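Local coordinates for Serine/threonine/tyrosine-interacting protein (Homo sapiens, PDB 2R0B) that binds MAPK1/MAPK3 and the F-box of FBXW7 as a catalytically inactive phosphatase, anchoring the kinases in the nucleus and blocking assembly of FBXW7 into its ubiquitin ligase, at residues 12-18 with 92-98; 37-43 with 59-65; 108-112 with 123-127. All coordinates share one frame; numbering follows the deposited sequence.

Interaction 1 of 3, residues 12-18 with 92-98; sequences GLFLGPY and KVLVHGN. With SO4 (sulfate ion), chain B.
Leu13 pairs with Val93 and Gly16 with His96 where strands 13-16 and 93-96 run parallel. Both belong to the central sheet of the dual-specificity phosphatase fold. Strand 93-96 leads into the phosphate-binding P-loop.

Backbone bonds alternate between the strands. Phe14 N meets Val93 O at 2.8 Å, and Phe14 O takes Val95 N. Gly12 O and Val95 O continue the pattern with Val93 N and Gly16 N. The bond from Gly97 N to Gly16 O is weak. Past the strands, Tyr18 N bonds Asn98 O at 2.9 Å.

Apolar contacts lie on both faces. Leu13 CD1 reaches across to Val95 CG2 at 3.8 Å, on the face packed by helices 76-88 and 103-116. On the face of Phe14 and His96, Phe14 CB touches Leu94 CD1 at 4.0 Å. A polar atom, Val93 O, lies at the edge of the Phe14 ring, in its plane.

Polar side chains gather at the loop. With His96 CG between the backbone N and the carbonyl carbon (chi1 79°) and the ring turned to suit, ND1 meets a lone pair of Gly97 O, 3.0 Å away, in a nearly straight bond (171°). Without the imidazole, as with an alanine here, Gly97 O would probably lose this donor and the turn into the loop would be less fixed. The Asn98 amide stands steeply to the Tyr18 ring, its OD1 near CD1, while its ND2 bonds Glu45.

Gly97 takes the place of the catalytic cysteine of active relatives, consistent with an inactive phosphatase. A sulfate, probably from the crystallisation liquor, sits in the loop. Gly97 CA lies 3.5 Å from its O4, and Asn98 N bonds its O3 at 2.8 Å.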
loop_
_atom_site.group_PDB
_atom_site.type_symbol
_atom_site.label_atom_id
_atom_site.label_comp_id
_atom_site.label_asym_id
_atom_site.label_seq_id
_atom_site.Cartn_x
_atom_site.Cartn_y
_atom_site.Cartn_z
ATOM N N GLY A 12 2.254 -7.888 -9.770
ATOM C CA GLY A 12 2.252 -8.489 -8.443
ATOM C C GLY A 12 1.970 -7.555 -7.268
ATOM O O GLY A 12 1.984 -8.003 -6.116
ATOM N N LEU A 13 1.691 -6.287 -7.531
ATOM C CA LEU A 13 1.421 -5.330 -6.432
ATOM C C LEU A 13 0.096 -4.653 -6.696
ATOM O O LEU A 13 -0.058 -3.973 -7.703
ATOM C CB LEU A 13 2.541 -4.292 -6.311
ATOM C CG LEU A 13 2.386 -3.185 -5.270
ATOM C CD1 LEU A 13 2.393 -3.775 -3.868
ATOM C CD2 LEU A 13 3.471 -2.109 -5.410
ATOM N N PHE A 14 -0.856 -4.855 -5.789
ATOM C CA PHE A 14 -2.211 -4.373 -5.929
ATOM C C PHE A 14 -2.497 -3.329 -4.856
ATOM O O PHE A 14 -1.919 -3.381 -3.762
ATOM C CB PHE A 14 -3.218 -5.525 -5.748
ATOM C CG PHE A 14 -3.116 -6.614 -6.787
ATOM C CD1 PHE A 14 -4.112 -6.745 -7.756
ATOM C CD2 PHE A 14 -2.062 -7.524 -6.778
ATOM C CE1 PHE A 14 -4.055 -7.765 -8.707
ATOM C CE2 PHE A 14 -1.996 -8.560 -7.743
ATOM C CZ PHE A 14 -2.989 -8.655 -8.713
ATOM N N LEU A 15 -3.404 -2.406 -5.172
ATOM C CA LEU A 15 -3.766 -1.312 -4.263
ATOM C C LEU A 15 -5.273 -1.220 -4.193
ATOM O O LEU A 15 -5.945 -1.200 -5.224
ATOM C CB LEU A 15 -3.191 0.014 -4.782
ATOM C CG LEU A 15 -3.617 1.329 -4.095
ATOM C CD1 LEU A 15 -3.209 1.420 -2.629
ATOM C CD2 LEU A 15 -3.128 2.561 -4.872
ATOM N N GLY A 16 -5.821 -1.138 -2.980
ATOM C CA GLY A 16 -7.281 -1.196 -2.844
ATOM C C GLY A 16 -7.767 -0.522 -1.574
ATOM O O GLY A 16 -6.961 -0.141 -0.744
ATOM N N PRO A 17 -9.095 -0.376 -1.433
ATOM C CA PRO A 17 -9.747 0.063 -0.212
ATOM C C PRO A 17 -9.861 -1.147 0.736
ATOM O O PRO A 17 -9.537 -2.278 0.361
ATOM C CB PRO A 17 -11.139 0.489 -0.700
ATOM C CG PRO A 17 -11.424 -0.512 -1.825
ATOM C CD PRO A 17 -10.075 -0.714 -2.493
ATOM N N TYR A 18 -10.370 -0.948 1.940
ATOM C CA TYR A 18 -10.470 -2.074 2.839
ATOM C C TYR A 18 -11.400 -3.186 2.297
ATOM O O TYR A 18 -11.228 -4.377 2.621
ATOM C CB TYR A 18 -10.893 -1.601 4.237
ATOM C CG TYR A 18 -12.386 -1.395 4.338
ATOM C CD1 TYR A 18 -12.954 -0.153 4.076
ATOM C CD2 TYR A 18 -13.227 -2.461 4.653
ATOM C CE1 TYR A 18 -14.348 0.049 4.154
ATOM C CE2 TYR A 18 -14.610 -2.274 4.720
ATOM C CZ TYR A 18 -15.157 -1.041 4.466
ATOM O OH TYR A 18 -16.523 -0.894 4.537
ATOM N N LYS A 92 2.398 -12.341 -4.245
ATOM C CA LYS A 92 1.776 -11.083 -4.681
ATOM C C LYS A 92 1.208 -10.356 -3.474
ATOM O O LYS A 92 0.784 -10.982 -2.504
ATOM C CB LYS A 92 0.732 -11.324 -5.771
ATOM C CG LYS A 92 1.321 -12.039 -6.986
ATOM C CD LYS A 92 0.487 -11.897 -8.214
ATOM C CE LYS A 92 1.019 -12.836 -9.305
ATOM N NZ LYS A 92 0.729 -14.275 -9.027
ATOM N N VAL A 93 1.230 -9.028 -3.539
ATOM C CA VAL A 93 0.947 -8.192 -2.370
ATOM C C VAL A 93 -0.255 -7.280 -2.633
ATOM O O VAL A 93 -0.334 -6.576 -3.657
ATOM C CB VAL A 93 2.159 -7.321 -1.999
ATOM C CG1 VAL A 93 1.864 -6.495 -0.759
ATOM C CG2 VAL A 93 3.438 -8.172 -1.791
ATOM N N LEU A 94 -1.202 -7.296 -1.703
ATOM C CA LEU A 94 -2.267 -6.300 -1.720
ATOM C C LEU A 94 -1.949 -5.270 -0.634
ATOM O O LEU A 94 -1.733 -5.641 0.527
ATOM C CB LEU A 94 -3.636 -6.943 -1.446
ATOM C CG LEU A 94 -4.777 -5.971 -1.082
ATOM C CD1 LEU A 94 -5.053 -4.942 -2.200
ATOM C CD2 LEU A 94 -6.046 -6.764 -0.730
ATOM N N VAL A 95 -1.881 -3.993 -1.006
ATOM C CA VAL A 95 -1.771 -2.912 -0.020
ATOM C C VAL A 95 -3.131 -2.212 0.063
ATOM O O VAL A 95 -3.649 -1.739 -0.946
ATOM C CB VAL A 95 -0.731 -1.860 -0.426
ATOM C CG1 VAL A 95 -0.633 -0.782 0.684
ATOM C CG2 VAL A 95 0.616 -2.516 -0.695
ATOM N N HIS A 96 -3.719 -2.160 1.256
ATOM C CA HIS A 96 -5.009 -1.518 1.403
ATOM C C HIS A 96 -5.036 -0.607 2.617
ATOM O O HIS A 96 -4.296 -0.820 3.593
ATOM C CB HIS A 96 -6.172 -2.546 1.405
ATOM C CG HIS A 96 -6.372 -3.252 2.713
ATOM N ND1 HIS A 96 -6.936 -2.635 3.814
ATOM C CD2 HIS A 96 -6.080 -4.521 3.096
ATOM C CE1 HIS A 96 -6.984 -3.498 4.814
ATOM N NE2 HIS A 96 -6.479 -4.647 4.404
ATOM N N GLY A 97 -5.873 0.429 2.529
ATOM C CA GLY A 97 -6.118 1.302 3.653
ATOM C C GLY A 97 -7.602 1.218 3.961
ATOM O O GLY A 97 -8.182 0.126 3.993
ATOM N N ASN A 98 -8.223 2.374 4.189
ATOM C CA ASN A 98 -9.669 2.459 4.286
ATOM C C ASN A 98 -10.219 2.732 2.883
ATOM O O ASN A 98 -10.857 1.856 2.278
ATOM C CB ASN A 98 -10.036 3.559 5.295
ATOM C CG ASN A 98 -11.524 3.757 5.449
ATOM O OD1 ASN A 98 -12.309 3.385 4.575
ATOM N ND2 ASN A 98 -11.929 4.392 6.562
HETATM S S SO4 B . -6.441 5.613 2.917
HETATM O O1 SO4 B . -7.106 6.362 1.851
HETATM O O2 SO4 B . -5.679 6.589 3.684
HETATM O O3 SO4 B . -7.405 5.010 3.834
HETATM O O4 SO4 B . -5.575 4.565 2.379
#

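Interaction 2 of 3, residues 37-43 with 59-65; sequences IICIRQN and YLVLDIA
Leu62 packs against Ile38 and Ile40 at the apolar centre. Its CG lies anti to the carbonyl carbon (chi1 -61°), and the extended chain carries CD1 to Ile38 CG2 at 3.9 Å. The same methyl touches Ile40 CG1. Ile40 CG2 in turn meets Ile64 CB at 3.9 Å. Helices 76-88 and 103-116 cover this face.

On the other face Ile37 lies alongside the Tyr59 ring, with its CD1 3.8 Å from CE1. Cys39 CB is at the ring edge. The Tyr59 hydroxyl bonds the backbone N of Phe53, a residue of the FBXW7-binding motif, and so ties that loop to the strand.

Between the faces runs the parallel backbone pairing. Cys39 N bonds Leu60 O at 2.8 Å, and Cys39 O receives Leu62 N. Ile37 O and Leu62 O take Leu60 N and Arg41 N. Arg41 O takes Ile64 N.

The polar edge is at the strand ends. The Arg41 chain bends at chi2 (-57°) and lays one guanidinium face on Val61, with NE 3.4 Å from CG1. NH2 bonds Asn43 OD1 at 3.0 Å, within the guanidinium plane. The salt bridge from Arg41 NH2 to Asp63 OD1 is long, 3.9 Å. Asn43 ND2 adds a weak bond to Asp63 OD2, the amide and carboxylate planes 41° apart. Of these two polar partners of Arg41, Asn43 is the nearer.

Strand 58-63 is an outermost strand of the sheet. The two strands form a parallel pair at the edge of the central sheet of the α/β dual-specificity phosphatase fold, with helices packed on its apolar face.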
loop_
_atom_site.group_PDB
_atom_site.type_symbol
_atom_site.label_atom_id
_atom_site.label_comp_id
_atom_site.label_asym_id
_atom_site.label_seq_id
_atom_site.Cartn_x
_atom_site.Cartn_y
_atom_site.Cartn_z
ATOM N N ILE A 37 -0.532 -9.241 2.594
ATOM C CA ILE A 37 -1.402 -8.062 2.646
ATOM C C ILE A 37 -0.853 -7.034 3.645
ATOM O O ILE A 37 -0.527 -7.386 4.781
ATOM C CB ILE A 37 -2.839 -8.462 3.068
ATOM C CG1 ILE A 37 -3.424 -9.490 2.081
ATOM C CG2 ILE A 37 -3.737 -7.219 3.220
ATOM C CD1 ILE A 37 -4.797 -10.023 2.473
ATOM N N ILE A 38 -0.659 -5.804 3.196
ATOM C CA ILE A 38 -0.342 -4.693 4.114
ATOM C C ILE A 38 -1.698 -4.059 4.432
ATOM O O ILE A 38 -2.362 -3.527 3.550
ATOM C CB ILE A 38 0.638 -3.660 3.524
ATOM C CG1 ILE A 38 1.967 -4.319 3.154
ATOM C CG2 ILE A 38 0.897 -2.529 4.558
ATOM C CD1 ILE A 38 3.000 -3.357 2.560
ATOM N N CYS A 39 -2.097 -4.139 5.696
ATOM C CA CYS A 39 -3.422 -3.668 6.148
ATOM C C CYS A 39 -3.207 -2.403 6.993
ATOM O O CYS A 39 -2.660 -2.496 8.102
ATOM C CB CYS A 39 -4.069 -4.799 6.961
ATOM S SG CYS A 39 -5.512 -4.328 7.978
ATOM N N ILE A 40 -3.564 -1.230 6.454
ATOM C CA ILE A 40 -3.242 0.050 7.082
ATOM C C ILE A 40 -4.527 0.668 7.634
ATOM O O ILE A 40 -5.510 0.781 6.911
ATOM C CB ILE A 40 -2.646 1.059 6.077
ATOM C CG1 ILE A 40 -1.319 0.554 5.496
ATOM C CG2 ILE A 40 -2.481 2.457 6.747
ATOM C CD1 ILE A 40 -1.037 1.088 4.076
ATOM N N ARG A 41 -4.500 1.090 8.891
ATOM C CA ARG A 41 -5.671 1.681 9.539
ATOM C C ARG A 41 -5.260 2.352 10.849
ATOM O O ARG A 41 -4.185 2.048 11.380
ATOM C CB ARG A 41 -6.735 0.597 9.780
ATOM C CG ARG A 41 -6.570 -0.291 11.026
ATOM C CD ARG A 41 -5.254 -1.068 11.152
ATOM N NE ARG A 41 -5.236 -1.804 12.412
ATOM C CZ ARG A 41 -4.823 -1.312 13.574
ATOM N NH1 ARG A 41 -4.899 -2.074 14.665
ATOM N NH2 ARG A 41 -4.338 -0.072 13.659
ATOM N N GLN A 42 -6.091 3.279 11.343
ATOM C CA GLN A 42 -5.954 3.819 12.702
ATOM C C GLN A 42 -6.524 2.803 13.654
ATOM O O GLN A 42 -7.389 2.024 13.285
ATOM C CB GLN A 42 -6.823 5.071 12.899
ATOM C CG GLN A 42 -6.561 6.262 12.040
ATOM C CD GLN A 42 -7.428 7.441 12.485
ATOM O OE1 GLN A 42 -8.447 7.745 11.868
ATOM N NE2 GLN A 42 -7.039 8.076 13.587
ATOM N N ASN A 43 -6.118 2.854 14.917
ATOM C CA ASN A 43 -6.674 1.927 15.880
ATOM C C ASN A 43 -8.204 2.045 15.975
ATOM O O ASN A 43 -8.896 1.034 16.113
ATOM C CB ASN A 43 -6.007 2.090 17.243
ATOM C CG ASN A 43 -4.552 1.665 17.227
ATOM O OD1 ASN A 43 -4.169 0.712 16.532
ATOM N ND2 ASN A 43 -3.718 2.384 17.996
ATOM N N TYR A 59 0.377 -11.036 6.916
ATOM C CA TYR A 59 -0.078 -9.665 7.063
ATOM C C TYR A 59 1.019 -8.764 7.601
ATOM O O TYR A 59 1.916 -9.220 8.317
ATOM C CB TYR A 59 -1.277 -9.610 8.022
ATOM C CG TYR A 59 -2.576 -10.073 7.421
ATOM C CD1 TYR A 59 -3.444 -9.167 6.797
ATOM C CD2 TYR A 59 -2.950 -11.414 7.474
ATOM C CE1 TYR A 59 -4.656 -9.589 6.246
ATOM C CE2 TYR A 59 -4.142 -11.845 6.922
ATOM C CZ TYR A 59 -4.997 -10.930 6.313
ATOM O OH TYR A 59 -6.201 -11.359 5.807
ATOM N N LEU A 60 0.942 -7.479 7.241
ATOM C CA LEU A 60 1.684 -6.429 7.908
ATOM C C LEU A 60 0.677 -5.350 8.269
ATOM O O LEU A 60 0.114 -4.701 7.386
ATOM C CB LEU A 60 2.794 -5.874 7.002
ATOM C CG LEU A 60 3.636 -4.745 7.575
ATOM C CD1 LEU A 60 4.371 -5.266 8.794
ATOM C CD2 LEU A 60 4.684 -4.231 6.575
ATOM N N VAL A 61 0.403 -5.185 9.563
ATOM C CA VAL A 61 -0.622 -4.219 10.021
ATOM C C VAL A 61 0.054 -2.949 10.519
ATOM O O VAL A 61 0.916 -3.001 11.404
ATOM C CB VAL A 61 -1.525 -4.823 11.132
ATOM C CG1 VAL A 61 -2.518 -3.786 11.654
ATOM C CG2 VAL A 61 -2.247 -6.056 10.637
ATOM N N LEU A 62 -0.347 -1.811 9.952
ATOM C CA LEU A 62 0.287 -0.528 10.255
ATOM C C LEU A 62 -0.744 0.423 10.827
ATOM O O LEU A 62 -1.704 0.809 10.149
ATOM C CB LEU A 62 0.930 0.110 9.006
ATOM C CG LEU A 62 2.043 -0.654 8.287
ATOM C CD1 LEU A 62 2.513 0.075 7.020
ATOM C CD2 LEU A 62 3.231 -0.966 9.195
ATOM N N ASP A 63 -0.533 0.779 12.084
ATOM C CA ASP A 63 -1.387 1.742 12.776
ATOM C C ASP A 63 -0.966 3.154 12.345
ATOM O O ASP A 63 0.012 3.729 12.855
ATOM C CB ASP A 63 -1.257 1.504 14.281
ATOM C CG ASP A 63 -1.878 2.603 15.115
ATOM O OD1 ASP A 63 -2.765 3.319 14.608
ATOM O OD2 ASP A 63 -1.491 2.744 16.311
ATOM N N ILE A 64 -1.704 3.705 11.381
ATOM C CA ILE A 64 -1.354 4.999 10.764
ATOM C C ILE A 64 -2.610 5.843 10.593
ATOM O O ILE A 64 -3.611 5.339 10.077
ATOM C CB ILE A 64 -0.719 4.794 9.344
ATOM C CG1 ILE A 64 0.637 4.071 9.461
ATOM C CG2 ILE A 64 -0.577 6.160 8.609
ATOM C CD1 ILE A 64 1.288 3.639 8.185
ATOM N N ALA A 65 -2.563 7.105 11.027
ATOM C CA ALA A 65 -3.640 8.072 10.756
ATOM C C ALA A 65 -3.456 8.776 9.418
ATOM O O ALA A 65 -2.316 9.056 9.007
ATOM C CB ALA A 65 -3.693 9.097 11.858
#

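Interaction 3 of 3, residues 108-112 with 123-127; sequences VIAYI and AFAYV
The Phe124 ring meets Ile109 at its edge. Ile109 CD1 lies near the ring plane, 4.1 Å from Phe124 CD1. The Phe124 side chain also touches Ile134 and Pro136 in the loop that follows. Ile112 CD1 approaches the Tyr126 ring obliquely, 4.3 Å from CD2. This is a light contact. The Tyr126 ring also takes part in a cation-pi contact with Arg130, and its hydroxyl bonds Ile9 O.

Between the two rings the helices meet through small and branched side chains. Ala123 CB sits against two methyls, Ile109 CG2 at 4.0 Å and Ile112 CG2 at 3.9 Å. The short alanine lets the backbones come near here, with Ile109 CA and Ala123 CA 6.0 Å apart. Val127 CG2 is the other meeting point. It touches Ile109 CG1 at 4.0 Å and presses on Ile112 CD1 at 3.4 Å, tighter than a usual carbon contact. Ile112 has CG1 anti to the carbonyl carbon (chi1 -70°) and CD1 extended beyond it, which carries the methyl to Val127.

The axes of 108-112 and 123-127 cross at 120°, 9.7 Å apart. The contact joins helix 103-116, which follows the P-loop, to helix 120-130. Ile9 of strand 7-10 packs against both, touching Val108, Ile112 and Val127.

No hydrogen bond crosses between the segments. The helices are held here by shape and by burial of apolar surface, mostly isoleucine, valine and alanine.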
loop_
_atom_site.group_PDB
_atom_site.type_symbol
_atom_site.label_atom_id
_atom_site.label_comp_id
_atom_site.label_asym_id
_atom_site.label_seq_id
_atom_site.Cartn_x
_atom_site.Cartn_y
_atom_site.Cartn_z
ATOM N N VAL A 108 2.438 2.662 -1.700
ATOM C CA VAL A 108 2.687 2.031 -3.016
ATOM C C VAL A 108 3.627 2.928 -3.822
ATOM O O VAL A 108 4.527 2.443 -4.548
ATOM C CB VAL A 108 1.357 1.730 -3.750
ATOM C CG1 VAL A 108 1.589 1.491 -5.235
ATOM C CG2 VAL A 108 0.637 0.503 -3.097
ATOM N N ILE A 109 3.443 4.240 -3.666
ATOM C CA ILE A 109 4.303 5.223 -4.355
ATOM C C ILE A 109 5.741 5.131 -3.855
ATOM O O ILE A 109 6.675 5.237 -4.637
ATOM C CB ILE A 109 3.716 6.665 -4.297
ATOM C CG1 ILE A 109 2.471 6.727 -5.222
ATOM C CG2 ILE A 109 4.800 7.736 -4.673
ATOM C CD1 ILE A 109 1.446 7.854 -4.945
ATOM N N ALA A 110 5.928 4.941 -2.554
ATOM C CA ALA A 110 7.281 4.856 -2.021
ATOM C C ALA A 110 8.022 3.672 -2.637
ATOM O O ALA A 110 9.183 3.793 -3.026
ATOM C CB ALA A 110 7.242 4.717 -0.505
ATOM N N TYR A 111 7.318 2.541 -2.736
ATOM C CA TYR A 111 7.880 1.333 -3.307
ATOM C C TYR A 111 8.270 1.606 -4.757
ATOM O O TYR A 111 9.362 1.224 -5.186
ATOM C CB TYR A 111 6.905 0.140 -3.191
ATOM C CG TYR A 111 7.487 -1.098 -3.821
ATOM C CD1 TYR A 111 8.415 -1.894 -3.132
ATOM C CD2 TYR A 111 7.200 -1.410 -5.145
ATOM C CE1 TYR A 111 8.987 -3.015 -3.736
ATOM C CE2 TYR A 111 7.772 -2.518 -5.761
ATOM C CZ TYR A 111 8.649 -3.312 -5.054
ATOM O OH TYR A 111 9.207 -4.373 -5.722
ATOM N N ILE A 112 7.393 2.287 -5.491
ATOM C CA ILE A 112 7.633 2.535 -6.933
ATOM C C ILE A 112 8.791 3.497 -7.164
ATOM O O ILE A 112 9.659 3.256 -8.022
ATOM C CB ILE A 112 6.373 3.067 -7.635
ATOM C CG1 ILE A 112 5.339 1.968 -7.723
ATOM C CG2 ILE A 112 6.736 3.645 -9.061
ATOM C CD1 ILE A 112 3.943 2.463 -8.078
ATOM N N ALA A 123 5.839 8.953 -10.400
ATOM C CA ALA A 123 5.250 7.805 -9.713
ATOM C C ALA A 123 3.790 8.085 -9.364
ATOM O O ALA A 123 2.938 7.220 -9.548
ATOM C CB ALA A 123 6.067 7.459 -8.442
ATOM N N PHE A 124 3.490 9.302 -8.915
ATOM C CA PHE A 124 2.108 9.646 -8.607
ATOM C C PHE A 124 1.254 9.535 -9.885
ATOM O O PHE A 124 0.208 8.905 -9.894
ATOM C CB PHE A 124 1.980 11.027 -7.962
ATOM C CG PHE A 124 0.553 11.512 -7.882
ATOM C CD1 PHE A 124 -0.259 11.138 -6.809
ATOM C CD2 PHE A 124 0.009 12.282 -8.906
ATOM C CE1 PHE A 124 -1.593 11.542 -6.741
ATOM C CE2 PHE A 124 -1.330 12.719 -8.833
ATOM C CZ PHE A 124 -2.129 12.341 -7.763
ATOM N N ALA A 125 1.734 10.104 -10.983
ATOM C CA ALA A 125 0.992 10.027 -12.253
ATOM C C ALA A 125 0.755 8.584 -12.736
ATOM O O ALA A 125 -0.318 8.243 -13.252
ATOM C CB ALA A 125 1.706 10.871 -13.329
ATOM N N TYR A 126 1.761 7.739 -12.555
ATOM C CA TYR A 126 1.710 6.351 -12.982
ATOM C C TYR A 126 0.600 5.635 -12.209
ATOM O O TYR A 126 -0.211 4.887 -12.772
ATOM C CB TYR A 126 3.084 5.683 -12.755
ATOM C CG TYR A 126 3.031 4.223 -13.019
ATOM C CD1 TYR A 126 3.380 3.717 -14.266
ATOM C CD2 TYR A 126 2.578 3.327 -12.036
ATOM C CE1 TYR A 126 3.310 2.362 -14.523
ATOM C CE2 TYR A 126 2.494 1.964 -12.287
ATOM C CZ TYR A 126 2.860 1.487 -13.518
ATOM O OH TYR A 126 2.762 0.140 -13.775
ATOM N N VAL A 127 0.560 5.868 -10.905
ATOM C CA VAL A 127 -0.433 5.185 -10.077
ATOM C C VAL A 127 -1.831 5.740 -10.323
ATOM O O VAL A 127 -2.787 4.983 -10.393
ATOM C CB VAL A 127 -0.060 5.201 -8.570
ATOM C CG1 VAL A 127 -1.166 4.551 -7.703
ATOM C CG2 VAL A 127 1.234 4.513 -8.364
#

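Interactions 1 and 2 build the same sheet. Strands 93-96 and 36-41 are neighbours in it, and Leu94 O probably bonds Ile38 N. The His96 ring also packs on Ile37 and Cys39. Interaction 1 is buried near the centre of the chain and reaches the sulfate site. Interaction 2 lies further out, and part of it is exposed, with charged groups at the strand ends. Interaction 3 is buried as well, but it joins helices and is purely apolar. It touches interaction 1 through Val108 on Val95 and Val127 on Leu15. Interactions 2 and 3 lie on opposite sides of the chain's centre and do not touch.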